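Local atomic coordinates of probable ubiquitin-conjugating enzyme E2-19 kDa (Caenorhabditis elegans, PDB entry 1PZV), a protein that probably catalyses the covalent attachment of ubiquitin to other proteins, accepting it from the E1 enzyme as a thioester on an active-site cysteine. Residues V18-F23 with S121-L126; I33-V38 with I56-R61; Q65-M70 with E107-V112; I76-I81 with T127-E132. All blocks are in the same frame, centred on the assembly; numbering follows the deposited sequence.

Interaction 1. Residues V18-F23 with S121-L126; sequences VPVDGF and SVISML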
# COMPACT_ATOMS: atom_id res chain seq x y z
N VAL A 18 -13.31 -7.85 -10.10
CA VAL A 18 -12.34 -8.90 -9.83
C VAL A 18 -11.19 -8.23 -9.09
O VAL A 18 -10.23 -7.74 -9.70
CB VAL A 18 -11.79 -9.53 -11.12
CG1 VAL A 18 -10.98 -10.77 -10.78
CG2 VAL A 18 -12.93 -9.85 -12.06
N PRO A 19 -11.27 -8.18 -7.76
CA PRO A 19 -10.21 -7.54 -7.00
C PRO A 19 -8.98 -8.41 -6.84
O PRO A 19 -9.01 -9.61 -7.09
CB PRO A 19 -10.86 -7.26 -5.64
CG PRO A 19 -12.36 -7.44 -5.89
CD PRO A 19 -12.39 -8.56 -6.89
N VAL A 20 -7.89 -7.77 -6.43
CA VAL A 20 -6.65 -8.48 -6.15
C VAL A 20 -6.95 -9.00 -4.74
O VAL A 20 -7.03 -8.22 -3.80
CB VAL A 20 -5.45 -7.50 -6.09
CG1 VAL A 20 -4.19 -8.24 -5.65
CG2 VAL A 20 -5.26 -6.82 -7.44
N ASP A 21 -7.16 -10.31 -4.63
CA ASP A 21 -7.49 -10.95 -3.36
C ASP A 21 -6.98 -10.22 -2.11
O ASP A 21 -5.77 -10.07 -1.92
CB ASP A 21 -6.97 -12.40 -3.36
CG ASP A 21 -7.31 -13.14 -2.08
OD1 ASP A 21 -8.52 -13.25 -1.77
OD2 ASP A 21 -6.38 -13.61 -1.38
N GLY A 22 -7.90 -9.75 -1.28
CA GLY A 22 -7.51 -9.04 -0.07
C GLY A 22 -7.40 -7.53 -0.22
O GLY A 22 -6.77 -6.85 0.60
N PHE A 23 -8.01 -6.99 -1.27
CA PHE A 23 -7.99 -5.55 -1.53
C PHE A 23 -9.38 -5.10 -1.98
O PHE A 23 -9.98 -5.69 -2.88
CB PHE A 23 -6.97 -5.22 -2.62
CG PHE A 23 -5.53 -5.26 -2.16
CD1 PHE A 23 -4.96 -4.17 -1.50
CD2 PHE A 23 -4.74 -6.38 -2.39
CE1 PHE A 23 -3.62 -4.19 -1.09
CE2 PHE A 23 -3.39 -6.42 -1.98
CZ PHE A 23 -2.83 -5.32 -1.33
N SER A 121 2.55 -5.37 -5.85
CA SER A 121 3.84 -5.11 -5.24
C SER A 121 3.66 -4.75 -3.76
O SER A 121 4.61 -4.81 -2.98
CB SER A 121 4.61 -4.01 -6.00
OG SER A 121 4.09 -2.73 -5.74
N VAL A 122 2.43 -4.38 -3.38
CA VAL A 122 2.15 -4.06 -1.98
C VAL A 122 2.04 -5.33 -1.12
O VAL A 122 2.43 -5.34 0.05
CB VAL A 122 0.87 -3.23 -1.84
CG1 VAL A 122 0.51 -3.05 -0.37
CG2 VAL A 122 1.06 -1.90 -2.52
N ILE A 123 1.50 -6.40 -1.69
CA ILE A 123 1.45 -7.63 -0.94
C ILE A 123 2.90 -8.03 -0.68
O ILE A 123 3.24 -8.52 0.40
CB ILE A 123 0.76 -8.76 -1.73
CG1 ILE A 123 -0.74 -8.49 -1.81
CG2 ILE A 123 1.04 -10.12 -1.07
CD1 ILE A 123 -1.49 -9.55 -2.58
N SER A 124 3.77 -7.80 -1.67
CA SER A 124 5.18 -8.11 -1.54
C SER A 124 5.80 -7.30 -0.40
O SER A 124 6.50 -7.84 0.44
CB SER A 124 5.92 -7.78 -2.83
OG SER A 124 5.65 -8.71 -3.86
N MET A 125 5.55 -5.99 -0.39
CA MET A 125 6.10 -5.15 0.65
C MET A 125 5.77 -5.67 2.05
O MET A 125 6.64 -5.70 2.93
CB MET A 125 5.57 -3.73 0.52
CG MET A 125 5.84 -2.91 1.76
SD MET A 125 5.23 -1.26 1.60
CE MET A 125 3.45 -1.53 1.82
N LEU A 126 4.51 -6.05 2.26
CA LEU A 126 4.09 -6.56 3.56
C LEU A 126 4.68 -7.96 3.84
O LEU A 126 5.04 -8.28 4.97
CB LEU A 126 2.56 -6.61 3.62
CG LEU A 126 1.82 -5.28 3.42
CD1 LEU A 126 0.33 -5.55 3.32
CD2 LEU A 126 2.12 -4.31 4.55

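Interaction 2. Residues I33-V38 with I56-R61; sequences IYKWEV and ILDFPR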
# COMPACT_ATOMS: atom_id res chain seq x y z
N ILE A 33 -12.51 10.61 -9.63
CA ILE A 33 -11.79 9.37 -9.87
C ILE A 33 -10.29 9.41 -9.54
O ILE A 33 -9.59 8.42 -9.76
CB ILE A 33 -11.96 8.93 -11.34
CG1 ILE A 33 -11.66 7.44 -11.48
CG2 ILE A 33 -11.06 9.76 -12.23
CD1 ILE A 33 -12.63 6.56 -10.74
N TYR A 34 -9.80 10.52 -9.01
CA TYR A 34 -8.38 10.64 -8.70
C TYR A 34 -7.98 10.38 -7.24
O TYR A 34 -6.80 10.46 -6.90
CB TYR A 34 -7.86 12.01 -9.14
CG TYR A 34 -7.83 12.17 -10.65
CD1 TYR A 34 -6.72 11.74 -11.40
CD2 TYR A 34 -8.92 12.69 -11.35
CE1 TYR A 34 -6.70 11.83 -12.81
CE2 TYR A 34 -8.91 12.78 -12.75
CZ TYR A 34 -7.81 12.35 -13.47
OH TYR A 34 -7.82 12.41 -14.85
N LYS A 35 -8.96 10.08 -6.38
CA LYS A 35 -8.70 9.78 -4.96
C LYS A 35 -9.39 8.47 -4.58
O LYS A 35 -10.61 8.42 -4.46
CB LYS A 35 -9.24 10.87 -4.05
CG LYS A 35 -8.51 12.20 -4.14
CD LYS A 35 -9.05 13.20 -3.10
CE LYS A 35 -8.70 12.77 -1.67
NZ LYS A 35 -7.23 12.71 -1.46
N TRP A 36 -8.60 7.42 -4.39
CA TRP A 36 -9.15 6.11 -4.04
C TRP A 36 -8.96 5.74 -2.58
O TRP A 36 -7.93 6.04 -1.97
CB TRP A 36 -8.48 5.01 -4.86
CG TRP A 36 -8.73 5.08 -6.33
CD1 TRP A 36 -9.02 6.20 -7.06
CD2 TRP A 36 -8.65 4.00 -7.26
NE1 TRP A 36 -9.14 5.88 -8.39
CE2 TRP A 36 -8.93 4.53 -8.54
CE3 TRP A 36 -8.41 2.63 -7.14
CZ2 TRP A 36 -8.93 3.74 -9.69
CZ3 TRP A 36 -8.41 1.84 -8.28
CH2 TRP A 36 -8.68 2.40 -9.54
N GLU A 37 -9.97 5.09 -2.01
CA GLU A 37 -9.89 4.61 -0.64
C GLU A 37 -9.78 3.09 -0.78
O GLU A 37 -10.70 2.45 -1.27
CB GLU A 37 -11.15 4.97 0.16
CG GLU A 37 -12.48 4.66 -0.54
CD GLU A 37 -13.71 4.87 0.37
OE1 GLU A 37 -13.69 5.80 1.22
OE2 GLU A 37 -14.69 4.10 0.21
N VAL A 38 -8.65 2.52 -0.38
CA VAL A 38 -8.50 1.07 -0.50
C VAL A 38 -8.29 0.31 0.81
O VAL A 38 -7.45 0.66 1.62
CB VAL A 38 -7.33 0.71 -1.47
CG1 VAL A 38 -7.36 1.65 -2.68
CG2 VAL A 38 -5.99 0.78 -0.75
N ILE A 56 -5.15 5.44 1.04
CA ILE A 56 -5.61 6.32 -0.01
C ILE A 56 -4.60 6.49 -1.12
O ILE A 56 -3.42 6.76 -0.87
CB ILE A 56 -5.98 7.68 0.55
CG1 ILE A 56 -7.25 7.53 1.40
CG2 ILE A 56 -6.16 8.69 -0.58
CD1 ILE A 56 -7.80 8.81 1.94
N LEU A 57 -5.09 6.32 -2.35
CA LEU A 57 -4.27 6.46 -3.55
C LEU A 57 -4.57 7.78 -4.24
O LEU A 57 -5.73 8.08 -4.54
CB LEU A 57 -4.54 5.31 -4.53
CG LEU A 57 -3.96 3.93 -4.23
CD1 LEU A 57 -4.56 2.93 -5.19
CD2 LEU A 57 -2.45 3.96 -4.38
N ASP A 58 -3.53 8.56 -4.47
CA ASP A 58 -3.68 9.84 -5.15
C ASP A 58 -3.11 9.68 -6.55
O ASP A 58 -1.92 9.40 -6.70
CB ASP A 58 -2.91 10.93 -4.40
CG ASP A 58 -3.60 11.34 -3.11
OD1 ASP A 58 -4.55 12.15 -3.18
OD2 ASP A 58 -3.19 10.85 -2.04
N PHE A 59 -3.96 9.85 -7.56
CA PHE A 59 -3.49 9.72 -8.94
C PHE A 59 -3.32 11.07 -9.63
O PHE A 59 -4.24 11.90 -9.64
CB PHE A 59 -4.47 8.89 -9.79
CG PHE A 59 -4.64 7.48 -9.33
CD1 PHE A 59 -5.52 7.17 -8.29
CD2 PHE A 59 -3.92 6.45 -9.93
CE1 PHE A 59 -5.68 5.86 -7.86
CE2 PHE A 59 -4.08 5.13 -9.52
CZ PHE A 59 -4.96 4.84 -8.48
N PRO A 60 -2.14 11.31 -10.22
CA PRO A 60 -1.89 12.58 -10.92
C PRO A 60 -2.85 12.70 -12.11
O PRO A 60 -3.55 11.74 -12.45
CB PRO A 60 -0.44 12.44 -11.36
CG PRO A 60 -0.31 10.98 -11.60
CD PRO A 60 -0.99 10.40 -10.38
N ARG A 61 -2.87 13.87 -12.72
CA ARG A 61 -3.75 14.11 -13.87
C ARG A 61 -3.30 13.31 -15.10
O ARG A 61 -4.10 13.02 -15.98
CB ARG A 61 -3.77 15.62 -14.19
CG ARG A 61 -4.13 16.52 -12.99
CD ARG A 61 -5.45 16.11 -12.33
NE ARG A 61 -5.84 17.04 -11.27
CZ ARG A 61 -6.82 16.83 -10.40
NH1 ARG A 61 -7.52 15.70 -10.44
NH2 ARG A 61 -7.11 17.75 -9.48
O HOH W 1 -6.32 13.34 -5.84

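Interaction 3. Residues Q65-M70 with E107-V112; sequences QKPPKM and ERWLPV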
# COMPACT_ATOMS: atom_id res chain seq x y z
N GLN A 65 1.75 7.81 -17.15
CA GLN A 65 3.18 8.12 -17.00
C GLN A 65 3.49 9.00 -15.82
O GLN A 65 4.07 10.06 -15.97
CB GLN A 65 3.73 8.79 -18.27
CG GLN A 65 2.89 9.92 -18.81
CD GLN A 65 2.17 9.53 -20.09
OE1 GLN A 65 1.34 10.29 -20.62
NE2 GLN A 65 2.49 8.33 -20.60
N LYS A 66 3.11 8.53 -14.64
CA LYS A 66 3.35 9.26 -13.41
C LYS A 66 2.66 8.46 -12.32
O LYS A 66 1.44 8.36 -12.28
CB LYS A 66 2.78 10.68 -13.50
CG LYS A 66 2.88 11.49 -12.21
CD LYS A 66 4.31 11.66 -11.72
CE LYS A 66 4.33 12.37 -10.36
NZ LYS A 66 5.70 12.56 -9.81
N PRO A 67 3.45 7.85 -11.42
CA PRO A 67 2.96 7.03 -10.31
C PRO A 67 2.04 7.78 -9.37
O PRO A 67 2.12 9.00 -9.21
CB PRO A 67 4.24 6.60 -9.59
CG PRO A 67 5.31 6.80 -10.57
CD PRO A 67 4.91 8.01 -11.34
N PRO A 68 1.11 7.05 -8.75
CA PRO A 68 0.20 7.69 -7.81
C PRO A 68 0.91 7.65 -6.46
O PRO A 68 1.87 6.90 -6.29
CB PRO A 68 -1.02 6.78 -7.85
CG PRO A 68 -0.39 5.42 -8.06
CD PRO A 68 0.62 5.71 -9.13
N LYS A 69 0.46 8.45 -5.51
CA LYS A 69 1.07 8.44 -4.18
C LYS A 69 0.18 7.58 -3.30
O LYS A 69 -1.04 7.70 -3.34
CB LYS A 69 1.17 9.86 -3.62
CG LYS A 69 2.19 10.75 -4.33
CD LYS A 69 2.41 12.06 -3.59
CE LYS A 69 3.61 12.83 -4.16
NZ LYS A 69 3.92 14.06 -3.38
N MET A 70 0.79 6.69 -2.51
CA MET A 70 -0.00 5.84 -1.63
C MET A 70 0.27 6.14 -0.17
O MET A 70 1.38 5.93 0.31
CB MET A 70 0.27 4.37 -1.90
CG MET A 70 -0.63 3.44 -1.11
SD MET A 70 -0.52 1.76 -1.70
CE MET A 70 -1.82 0.97 -0.79
N GLU A 107 11.79 -2.12 -12.16
CA GLU A 107 11.73 -1.86 -10.72
C GLU A 107 10.90 -0.60 -10.42
O GLU A 107 9.99 -0.63 -9.59
CB GLU A 107 13.15 -1.67 -10.15
CG GLU A 107 14.02 -2.94 -10.10
CD GLU A 107 13.59 -3.91 -9.01
OE1 GLU A 107 14.26 -4.95 -8.82
OE2 GLU A 107 12.57 -3.65 -8.34
N ARG A 108 11.25 0.49 -11.10
CA ARG A 108 10.57 1.77 -10.94
C ARG A 108 9.21 1.73 -11.62
O ARG A 108 8.78 0.69 -12.10
CB ARG A 108 11.41 2.90 -11.56
CG ARG A 108 12.46 3.54 -10.65
CD ARG A 108 13.48 2.53 -10.11
NE ARG A 108 14.30 3.12 -9.05
CZ ARG A 108 14.98 2.43 -8.14
NH1 ARG A 108 15.68 3.08 -7.22
NH2 ARG A 108 14.95 1.10 -8.13
N TRP A 109 8.54 2.88 -11.67
CA TRP A 109 7.23 2.95 -12.30
C TRP A 109 7.25 3.06 -13.83
O TRP A 109 7.90 3.93 -14.40
CB TRP A 109 6.45 4.12 -11.74
CG TRP A 109 5.18 4.39 -12.49
CD1 TRP A 109 5.01 5.26 -13.54
CD2 TRP A 109 3.91 3.77 -12.28
NE1 TRP A 109 3.71 5.21 -13.99
CE2 TRP A 109 3.01 4.30 -13.24
CE3 TRP A 109 3.43 2.80 -11.38
CZ2 TRP A 109 1.67 3.91 -13.32
CZ3 TRP A 109 2.10 2.42 -11.46
CH2 TRP A 109 1.23 2.97 -12.43
N LEU A 110 6.49 2.18 -14.48
CA LEU A 110 6.38 2.17 -15.93
C LEU A 110 4.98 2.62 -16.33
O LEU A 110 4.04 2.49 -15.55
CB LEU A 110 6.67 0.78 -16.46
CG LEU A 110 8.15 0.39 -16.39
CD1 LEU A 110 8.31 -1.08 -16.75
CD2 LEU A 110 8.94 1.28 -17.34
N PRO A 111 4.83 3.17 -17.56
CA PRO A 111 3.51 3.62 -18.01
C PRO A 111 2.56 2.48 -18.32
O PRO A 111 1.35 2.69 -18.41
CB PRO A 111 3.84 4.46 -19.25
CG PRO A 111 5.27 4.86 -19.04
CD PRO A 111 5.87 3.59 -18.50
N VAL A 112 3.11 1.27 -18.49
CA VAL A 112 2.31 0.08 -18.76
C VAL A 112 1.81 -0.55 -17.46
O VAL A 112 1.09 -1.55 -17.49
CB VAL A 112 3.11 -1.01 -19.56
CG1 VAL A 112 3.52 -0.48 -20.93
CG2 VAL A 112 4.33 -1.47 -18.77

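Interaction 4. Residues I76-I81 with T127-E132; sequences IWHPNI and TDPNFE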
# COMPACT_ATOMS: atom_id res chain seq x y z
N ILE A 76 0.14 1.49 11.14
CA ILE A 76 0.81 0.31 10.62
C ILE A 76 2.29 0.45 10.94
O ILE A 76 2.84 1.55 10.86
CB ILE A 76 0.61 0.15 9.09
CG1 ILE A 76 1.16 -1.20 8.65
CG2 ILE A 76 1.29 1.30 8.35
CD1 ILE A 76 0.66 -1.64 7.30
N TRP A 77 2.93 -0.65 11.33
CA TRP A 77 4.35 -0.62 11.68
C TRP A 77 5.15 -1.39 10.65
O TRP A 77 5.26 -2.62 10.71
CB TRP A 77 4.58 -1.20 13.08
CG TRP A 77 5.96 -0.91 13.63
CD1 TRP A 77 6.94 -1.82 13.90
CD2 TRP A 77 6.52 0.38 13.92
NE1 TRP A 77 8.08 -1.18 14.32
CE2 TRP A 77 7.85 0.17 14.34
CE3 TRP A 77 6.03 1.70 13.85
CZ2 TRP A 77 8.70 1.23 14.70
CZ3 TRP A 77 6.88 2.75 14.21
CH2 TRP A 77 8.20 2.51 14.62
N HIS A 78 5.71 -0.66 9.70
CA HIS A 78 6.49 -1.28 8.63
C HIS A 78 7.72 -0.47 8.19
O HIS A 78 7.69 0.77 8.11
CB HIS A 78 5.59 -1.54 7.41
CG HIS A 78 6.18 -2.47 6.41
ND1 HIS A 78 6.11 -3.85 6.54
CD2 HIS A 78 6.88 -2.25 5.27
CE1 HIS A 78 6.73 -4.42 5.52
NE2 HIS A 78 7.20 -3.47 4.73
N PRO A 79 8.82 -1.17 7.89
CA PRO A 79 10.07 -0.57 7.45
C PRO A 79 9.90 0.36 6.24
O PRO A 79 10.58 1.39 6.14
CB PRO A 79 10.93 -1.78 7.11
CG PRO A 79 10.49 -2.78 8.14
CD PRO A 79 8.99 -2.62 8.15
N ASN A 80 8.98 -0.00 5.34
CA ASN A 80 8.76 0.79 4.13
C ASN A 80 7.57 1.72 4.13
O ASN A 80 7.16 2.22 3.09
CB ASN A 80 8.72 -0.14 2.93
CG ASN A 80 9.99 -0.94 2.79
OD1 ASN A 80 9.98 -2.16 2.93
ND2 ASN A 80 11.11 -0.24 2.53
N ILE A 81 7.01 1.95 5.31
CA ILE A 81 5.91 2.88 5.45
C ILE A 81 6.49 3.87 6.47
O ILE A 81 6.86 3.46 7.57
CB ILE A 81 4.67 2.23 6.08
CG1 ILE A 81 4.39 0.89 5.41
CG2 ILE A 81 3.48 3.16 5.93
CD1 ILE A 81 3.95 0.99 3.98
N THR A 127 4.79 -8.77 2.79
CA THR A 127 5.32 -10.12 2.93
C THR A 127 6.85 -10.16 3.01
O THR A 127 7.42 -11.02 3.69
CB THR A 127 4.90 -11.00 1.73
OG1 THR A 127 3.50 -10.82 1.48
CG2 THR A 127 5.19 -12.47 2.01
N ASP A 128 7.49 -9.23 2.32
CA ASP A 128 8.95 -9.19 2.28
C ASP A 128 9.48 -7.76 2.17
O ASP A 128 9.75 -7.27 1.07
CB ASP A 128 9.43 -10.00 1.08
CG ASP A 128 10.79 -10.58 1.28
OD1 ASP A 128 11.75 -9.80 1.53
OD2 ASP A 128 10.89 -11.82 1.20
N PRO A 129 9.64 -7.07 3.31
CA PRO A 129 10.13 -5.69 3.28
C PRO A 129 11.52 -5.53 2.65
O PRO A 129 12.37 -6.42 2.77
CB PRO A 129 10.10 -5.29 4.75
CG PRO A 129 10.40 -6.59 5.45
CD PRO A 129 9.56 -7.58 4.69
N ASN A 130 11.72 -4.41 1.97
CA ASN A 130 13.01 -4.12 1.35
C ASN A 130 13.66 -3.03 2.16
O ASN A 130 13.19 -1.89 2.19
CB ASN A 130 12.84 -3.65 -0.11
CG ASN A 130 14.13 -3.08 -0.70
OD1 ASN A 130 14.45 -1.90 -0.52
ND2 ASN A 130 14.89 -3.93 -1.39
N PHE A 131 14.75 -3.37 2.84
CA PHE A 131 15.42 -2.37 3.64
C PHE A 131 16.10 -1.39 2.69
O PHE A 131 15.43 -0.50 2.17
CB PHE A 131 16.38 -3.05 4.62
CG PHE A 131 15.68 -3.99 5.57
CD1 PHE A 131 15.28 -5.27 5.16
CD2 PHE A 131 15.33 -3.57 6.86
CE1 PHE A 131 14.54 -6.11 6.00
CE2 PHE A 131 14.59 -4.40 7.71
CZ PHE A 131 14.20 -5.67 7.28
N GLU A 132 17.40 -1.54 2.44
CA GLU A 132 18.06 -0.62 1.52
C GLU A 132 17.43 0.77 1.57
O GLU A 132 16.65 1.12 0.69
CB GLU A 132 17.95 -1.12 0.08
CG GLU A 132 18.80 -2.31 -0.29
CD GLU A 132 18.95 -2.43 -1.80
OE1 GLU A 132 17.91 -2.41 -2.49
OE2 GLU A 132 20.10 -2.54 -2.28

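Interaction 1. Residues V18-F23 with S121-L126
Phe-23, the first residue of strand 23-27, carries most of this contact by reaching toward helix 115-127. Its CB bears a ring whose CG lies anti to the carbonyl carbon, chi1 -76°, and chi2 of -82° turns the ring plane nearly perpendicular to the plane of CA, CB and CG. CB and CG, at the root, stay clear of the helix segment. Farther out, CE2 meets the flank of Ile-123, 3.4 Å from Ile-123 CG1 and 3.7 Å from Ile-123 CD1. At the tip, CZ lies 4.2 Å from Val-122 CG1. The ring thus presents its edge, with Ile-123 CG1 in its plane, and Leu-119 of the same helix also touches it. Ile-123 extends its chain, chi2 180°, so that CD1 reaches past the ring toward the loop, where Val-20 CG1 waits at 4.3 Å. Val-20 leans further on Glu-116 and Leu-120. Between Val-20 and Phe-23 the chain turns through Asp-21 and Gly-22, the latter at a positive phi and tied by backbone hydrogen bonding to Ile-41. The contact is wholly apolar across the segments: the linker between helix 5-17 and the first strand is packed against the central helix that crosses the antiparallel sheet in the UBC fold.

Interaction 2. Residues I33-V38 with I56-R61
Trp-36 and Phe-59 form the apolar centre, on the side of the sheet facing helices 5-17 and 115-127. Phe-59 CE1 sits over one face of the indole; the phenyl and the five-membered ring meet obliquely, centroids 4.4 Å apart and planes at 49°. Trp-36 NE1 donates to Ile-33 O at 2.9 Å, a bond within the indole plane that fixes the ring's rotation. Farther along, Val-38 CG1 meets Leu-57 CD1 at 4.0 Å, the branches crossing nearly at a right angle. The backbone joins the strands through Trp-36 and Leu-57, a hydrogen-bonded pair: Trp-36 N to Leu-57 O and Leu-57 N to Trp-36 O are both 2.9 Å. Phe-59 N adds an almost straight bond, 176°, to Tyr-34 O at 3.0 Å. On the other face, Lys-35 bends at chi3 and chi4 to bring NZ within 3.2 Å of Asp-58 OD1, a salt bridge with a weak hydrogen bond. A water links Tyr-34 O to Asp-58 OD1, weakly at the carboxylate. Outermost, Arg-61 stands its guanidinium nearly upright, planes 85° apart, with NH1 over the Tyr-34 ring face, a cation-pi pair; Tyr-34 OH is hydrogen-bonded to Ser-4 OG. This is an antiparallel beta hairpin of the UBC meander sheet.

Interaction 3. Residues Q65-M70 with E107-V112
The loop before strand 69-72 and the irregular chain 107-112 bring their backbones nearest at Gln-65 and Pro-111, whose CA atoms are 4.6 Å apart, and then diverge to 6.2 Å between Pro-67 CA and Trp-109 CA. Trp-109 fills the gap: CG anti to the backbone N, chi1 171°, sends the indole toward the proline-rich chain. Pro-67 lies over one face, its CA above the centre of the indole. Its CD makes a CH-pi contact, 3.9 Å from the centroid of the five-membered ring of Trp-109 and 29° off the normal. Pro-68 covers the same face nearer the six-membered rim, with Pro-68 CD 4.3 Å from Trp-109 CZ3. Two consecutive proline rings therefore pave one side of the indole, and Ile-118 of helix 115-127 also touches it. The polar edge is satisfied just outside the segment, where Trp-109 NE1 donates to Pro-64 O; Lys-66 NZ turns elsewhere, to a salt bridge with Asp-94. Toward the surface, Gln-65 CB rests against Pro-111 CG at 4.3 Å. The prolines belong to the run Tyr-63 to Pro-68, which matches the YPxxPP signature of ubiquitin-conjugating enzymes, here leading into strand 69-72 and clasped by a tryptophan from the chain just ahead of helix 115-127.

Interaction 4. Residues I76-I81 with T127-E132
His-78, Pro-79 and Asn-80 are the HPN tripeptide of ubiquitin-conjugating enzymes, set in a type I turn closed by the hydrogen bond from Ile-81 N to His-78 O, 3.1 Å. Asn-80 grips the segment after helix 115-127 with both ends of its carboxamide. Its OD1 accepts Asn-130 N at 3.0 Å on a lone pair, along a bent path of 142°. Its ND2 donates to Asn-130 O at 2.7 Å, a straighter bond of 164° lying in the amide plane. Two bonds to one residue fix the amide, whose CG stands anti to the carbonyl carbon, chi1 -59°. The Asn-80 side chain lies about 6 Å from that of Cys-88, the predicted thioester cysteine, and a backbone hydrogen bond joins the two residues. In relatives this asparagine has been assigned an oxyanion-stabilising or a loop-supporting role; the doubly bonded amide here is consistent with the latter. Pro-129 packs on His-78 and Pro-79: its CB lies 3.4 Å from His-78 NE2, the side chains crossing at about a right angle, and 4.2 Å from Pro-79 CG. Pro-79 CG also reaches Phe-131 CE2 at 4.4 Å. Pro-79 CD covers one face of the imidazole, while His-78 ND1 is hydrogen-bonded to Tyr-48 OH.

Helix 115-127 runs through the set: interaction 1 packs its C-terminal half against the linker into the first strand, and interaction 4 takes up the chain as it leaves the helix, with Met-125 touching His-78, Asn-80 and Ile-81. Interaction 3 meets the loop that leads into the helix, and Met-70 packs on Val-122 of interaction 1. Interactions 2 and 3 meet where strands 52-58 and 69-72 lie side by side, through a probable hydrogen bond from Lys-69 N to Asp-58 O and Phe-59 against Pro-68. All four are partly buried, yet their chemistry differs: apolar in interaction 1, backbone pairing with a charged rim in 2, proline on indole in 3, and side-chain amide to backbone beside the predicted active site in 4.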